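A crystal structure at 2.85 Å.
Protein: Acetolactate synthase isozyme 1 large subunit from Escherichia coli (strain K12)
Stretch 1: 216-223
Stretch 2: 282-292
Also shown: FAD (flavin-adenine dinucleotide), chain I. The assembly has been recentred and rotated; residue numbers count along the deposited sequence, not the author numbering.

Stretch 1 (216-223) LYLGGGVI
Stretch 2 (282-292) LGARFDDRAIG

The contact is closed by glycines packed backbone to backbone, with the FAD diphosphate lying against the same turns. Past the strand, the CA atoms of Gly 221 and Gly 283 approach to 3.9 Å, and those of Gly 219 and Ala 284 to 4.0 Å, against 5.3 Å between Leu 218 CA and Leu 282 CA. Ideal CB atoms, absent from the glycines themselves, test this closeness: an ideal CB on Gly 219 would fall 2.1 Å from Gly 283 O, an ideal CB on Gly 221 would fall 3.0 Å from Gly 283 CA, and an ideal CB on Gly 283 would fall 2.8 Å from Val 222 N. Gly 283 also has positive phi (69/14), which by itself favours glycine.

The register is set by a parallel bridge between Leu 218 and Leu 282. Residues 216-218 are extended (phi/psi -102/122, -112/105 and -99/141), as is Leu 282 (-118/122). Leu 282 N donates to Tyr 217 O (3.1 Å, 158°), and Gly 219 N donates back to Leu 282 O (3.0 Å, 144°), so Leu 282 bonds to the residues flanking Leu 218. Leu 218 CA adds a CA-H...O contact to Leu 282 O at 3.6 Å. Gly 219 (-125/-177) leads into a turn through Gly 220 (-63/-8), Gly 221 (-85/-11) and Val 222 (-88/7), in which Val 222 N donates to Gly 219 O at 3.3 Å. Gly 283 O accepts from Gly 221 N (3.2 Å, 154°); Gly 220 N, 3.3 Å from Gly 283 O, has too poor an angle to bond there and instead donates to FAD O2P (2.7 Å, 167°).

Leu 218 (m, t) and Leu 282 (m, t) share one sheet face, with Leu 218 CD2 4.3 Å from Leu 282 CB. Leu 216 (t, p) brings CD1 to 3.6 Å from Leu 282 CD1. Val 222 (m) points toward stretch 2, its CG1 3.6 Å from Leu 282 CB. These are buried hydrocarbon groups in van der Waals contact, with Leu 282 the common partner of all three.

Tyr 217 (chi1 t, chi2 18°) has the largest area covered by the other stretch. Ala 284 CB (backbone -110/162) lies over one face of the Tyr 217 ring, 3.8 Å from the Tyr 217 ring centroid and 30° off the normal, a CH-pi contact. The ring edge is directed at the face of Phe 286 (48/42; chi1 m, chi2 94°), with the Tyr 217 and Phe 286 centroids 5.7 Å apart and planes at 84°; Tyr 217 CE2 lies 3.9 Å from Phe 286 CE2. Ile 291 (chi1 m, chi2 -33°) also packs against this side chain, its CD1 3.9 Å from Tyr 217 CE2.

Stretch 2 then enters the helix at 288-291. Asp 287 (-61/145, chi1 t) caps it, OD2 accepting from Arg 289 N at 2.9 Å, while OD1 forms a salt bridge with Arg 285 NH1 at 3.0 Å. Arg 285 (-129/22; p, t, t) points away from stretch 1 and binds the cofactor: its N donates to FAD O1P at 2.9 Å and its NE to FAD O2A at 3.2 Å. Gly 292 (75/-155) leaves the helix with positive phi.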

# COMPACT_ATOMS: atom_id res chain seq x y z
N LEU B 216 9.05 5.02 -19.55
CA LEU B 216 8.61 5.66 -18.33
C LEU B 216 7.96 4.57 -17.47
O LEU B 216 7.08 3.85 -17.93
CB LEU B 216 7.65 6.82 -18.65
CG LEU B 216 6.85 7.54 -17.59
CD1 LEU B 216 7.78 8.32 -16.70
CD2 LEU B 216 5.90 8.51 -18.26
N TYR B 217 8.49 4.39 -16.29
CA TYR B 217 8.12 3.29 -15.40
C TYR B 217 7.40 3.90 -14.19
O TYR B 217 8.02 4.51 -13.33
CB TYR B 217 9.40 2.51 -15.07
CG TYR B 217 9.40 1.54 -13.93
CD1 TYR B 217 8.23 1.03 -13.38
CD2 TYR B 217 10.60 1.14 -13.37
CE1 TYR B 217 8.27 0.15 -12.34
CE2 TYR B 217 10.64 0.27 -12.32
CZ TYR B 217 9.47 -0.22 -11.81
OH TYR B 217 9.53 -1.09 -10.75
N LEU B 218 6.09 3.74 -14.16
CA LEU B 218 5.24 4.33 -13.13
C LEU B 218 4.88 3.36 -12.03
O LEU B 218 4.63 2.18 -12.28
CB LEU B 218 3.95 4.87 -13.74
CG LEU B 218 4.20 5.75 -14.94
CD1 LEU B 218 2.85 6.31 -15.43
CD2 LEU B 218 5.15 6.84 -14.44
N GLY B 219 4.88 3.88 -10.79
CA GLY B 219 4.49 3.13 -9.62
C GLY B 219 3.38 3.83 -8.85
O GLY B 219 2.87 4.88 -9.26
N GLY B 220 3.01 3.21 -7.73
CA GLY B 220 1.91 3.72 -6.93
C GLY B 220 2.13 5.09 -6.33
O GLY B 220 1.20 5.64 -5.73
N GLY B 221 3.32 5.65 -6.45
CA GLY B 221 3.59 6.95 -5.88
C GLY B 221 3.24 8.14 -6.73
O GLY B 221 3.28 9.27 -6.23
N VAL B 222 2.92 7.93 -8.01
CA VAL B 222 2.56 9.01 -8.92
C VAL B 222 1.06 9.29 -8.86
O VAL B 222 0.53 10.05 -9.68
CB VAL B 222 2.96 8.67 -10.35
CG1 VAL B 222 4.45 8.42 -10.42
CG2 VAL B 222 2.15 7.47 -10.83
N ILE B 223 0.36 8.64 -7.92
CA ILE B 223 -1.10 8.52 -7.98
C ILE B 223 -1.81 9.87 -7.92
O ILE B 223 -2.90 10.01 -8.48
CB ILE B 223 -1.57 7.59 -6.85
CG1 ILE B 223 -2.98 7.10 -7.13
CG2 ILE B 223 -1.47 8.31 -5.50
CD1 ILE B 223 -3.02 6.06 -8.22
N LEU B 282 9.32 6.78 -11.75
CA LEU B 282 8.61 7.69 -10.87
C LEU B 282 7.68 6.88 -9.99
O LEU B 282 6.84 6.14 -10.50
CB LEU B 282 7.81 8.72 -11.66
CG LEU B 282 8.59 9.35 -12.79
CD1 LEU B 282 7.70 10.25 -13.62
CD2 LEU B 282 9.73 10.13 -12.18
N GLY B 283 7.86 7.00 -8.68
CA GLY B 283 6.94 6.37 -7.74
C GLY B 283 6.99 4.86 -7.69
O GLY B 283 6.08 4.27 -7.11
N ALA B 284 8.00 4.22 -8.27
CA ALA B 284 8.16 2.78 -8.15
C ALA B 284 9.35 2.45 -7.27
O ALA B 284 10.27 3.26 -7.10
CB ALA B 284 8.34 2.12 -9.52
N ARG B 285 9.38 1.20 -6.79
CA ARG B 285 10.34 0.77 -5.77
C ARG B 285 11.06 -0.52 -6.18
O ARG B 285 11.52 -1.28 -5.31
CB ARG B 285 9.62 0.59 -4.42
CG ARG B 285 8.69 -0.61 -4.35
CD ARG B 285 8.06 -0.78 -2.97
NE ARG B 285 6.93 -1.73 -2.96
CZ ARG B 285 7.02 -3.01 -2.60
NH1 ARG B 285 8.17 -3.52 -2.21
NH2 ARG B 285 5.95 -3.78 -2.62
N PHE B 286 11.10 -0.82 -7.49
CA PHE B 286 11.80 -1.98 -8.04
C PHE B 286 11.47 -3.28 -7.30
O PHE B 286 12.35 -4.08 -6.99
CB PHE B 286 13.31 -1.76 -8.07
CG PHE B 286 13.73 -0.60 -8.90
CD1 PHE B 286 13.92 0.65 -8.30
CD2 PHE B 286 13.95 -0.72 -10.27
CE1 PHE B 286 14.31 1.76 -9.04
CE2 PHE B 286 14.34 0.39 -11.03
CZ PHE B 286 14.53 1.63 -10.40
N ASP B 287 10.20 -3.48 -6.96
CA ASP B 287 9.83 -4.74 -6.34
C ASP B 287 10.14 -5.87 -7.32
O ASP B 287 10.02 -5.70 -8.54
CB ASP B 287 8.34 -4.71 -5.93
CG ASP B 287 7.90 -5.96 -5.17
OD1 ASP B 287 7.90 -5.94 -3.92
OD2 ASP B 287 7.51 -6.96 -5.83
N ASP B 288 10.56 -7.01 -6.78
CA ASP B 288 10.98 -8.12 -7.64
C ASP B 288 9.86 -8.54 -8.56
O ASP B 288 10.11 -8.95 -9.70
CB ASP B 288 11.48 -9.30 -6.80
CG ASP B 288 10.49 -9.73 -5.73
OD1 ASP B 288 10.17 -8.92 -4.82
OD2 ASP B 288 10.01 -10.89 -5.81
N ARG B 289 8.61 -8.46 -8.08
CA ARG B 289 7.48 -8.88 -8.89
C ARG B 289 7.23 -7.99 -10.09
O ARG B 289 6.60 -8.42 -11.06
CB ARG B 289 6.23 -8.93 -8.00
CG ARG B 289 6.15 -10.19 -7.14
CD ARG B 289 5.03 -10.13 -6.09
NE ARG B 289 4.65 -11.46 -5.61
CZ ARG B 289 4.11 -11.73 -4.42
NH1 ARG B 289 3.86 -10.75 -3.55
NH2 ARG B 289 3.82 -12.98 -4.10
N ALA B 290 7.81 -6.80 -10.12
CA ALA B 290 7.78 -5.99 -11.33
C ALA B 290 9.07 -6.07 -12.11
O ALA B 290 9.04 -5.92 -13.33
CB ALA B 290 7.51 -4.52 -11.00
N ILE B 291 10.18 -6.32 -11.42
CA ILE B 291 11.52 -6.23 -11.99
C ILE B 291 12.13 -7.59 -12.30
O ILE B 291 12.84 -7.74 -13.31
CB ILE B 291 12.41 -5.47 -10.97
CG1 ILE B 291 12.07 -3.99 -11.00
CG2 ILE B 291 13.90 -5.74 -11.09
CD1 ILE B 291 11.67 -3.50 -12.35
N GLY B 292 11.76 -8.60 -11.52
CA GLY B 292 12.39 -9.90 -11.66
C GLY B 292 13.79 -9.85 -11.06
O GLY B 292 14.08 -9.02 -10.20
PA FAD I . 4.37 0.97 -4.25
O1A FAD I . 2.96 1.09 -4.69
O2A FAD I . 4.60 0.46 -2.85
O5B FAD I . 4.89 2.45 -4.46
C5B FAD I . 5.33 3.26 -3.36
C4B FAD I . 6.57 3.99 -3.80
O4B FAD I . 6.24 5.31 -4.29
C3B FAD I . 7.61 4.20 -2.71
O3B FAD I . 8.91 4.07 -3.28
C2B FAD I . 7.26 5.62 -2.22
O2B FAD I . 8.31 6.29 -1.54
C1B FAD I . 6.98 6.27 -3.57
N9A FAD I . 6.22 7.51 -3.51
C8A FAD I . 5.01 7.72 -2.91
N7A FAD I . 4.55 8.95 -3.05
C5A FAD I . 5.53 9.58 -3.79
C6A FAD I . 5.66 10.90 -4.27
N6A FAD I . 4.75 11.86 -4.07
N1A FAD I . 6.77 11.21 -4.97
C2A FAD I . 7.69 10.26 -5.18
N3A FAD I . 7.67 8.98 -4.79
C4A FAD I . 6.57 8.71 -4.09
N1 FAD I . 3.49 -5.93 -9.46
C2 FAD I . 3.98 -5.70 -10.71
O2 FAD I . 4.50 -4.63 -11.00
N3 FAD I . 3.89 -6.68 -11.68
C4 FAD I . 3.32 -7.92 -11.53
O4 FAD I . 3.29 -8.71 -12.47
C4X FAD I . 2.81 -8.16 -10.19
N5 FAD I . 2.24 -9.33 -9.93
C5X FAD I . 1.74 -9.54 -8.66
C6 FAD I . 1.13 -10.76 -8.37
C7 FAD I . 0.59 -11.01 -7.10
C7M FAD I . -0.05 -12.34 -6.81
C8 FAD I . 0.68 -10.03 -6.10
C8M FAD I . 0.13 -10.27 -4.72
C9 FAD I . 1.29 -8.81 -6.39
C9A FAD I . 1.82 -8.56 -7.65
N10 FAD I . 2.44 -7.34 -7.97
C10 FAD I . 2.94 -7.10 -9.22
C1' FAD I . 2.56 -6.27 -6.97
C2' FAD I . 3.93 -6.24 -6.30
O2' FAD I . 3.97 -7.18 -5.23
C3' FAD I . 4.18 -4.84 -5.73
O3' FAD I . 3.13 -4.50 -4.84
C4' FAD I . 4.29 -3.74 -6.79
O4' FAD I . 4.97 -4.27 -7.92
C5' FAD I . 5.03 -2.53 -6.27
O5' FAD I . 4.72 -1.40 -7.10
P FAD I . 5.29 0.01 -6.77
O1P FAD I . 6.76 0.05 -7.15
O2P FAD I . 4.46 0.94 -7.30
O3P FAD I . 5.18 0.02 -5.22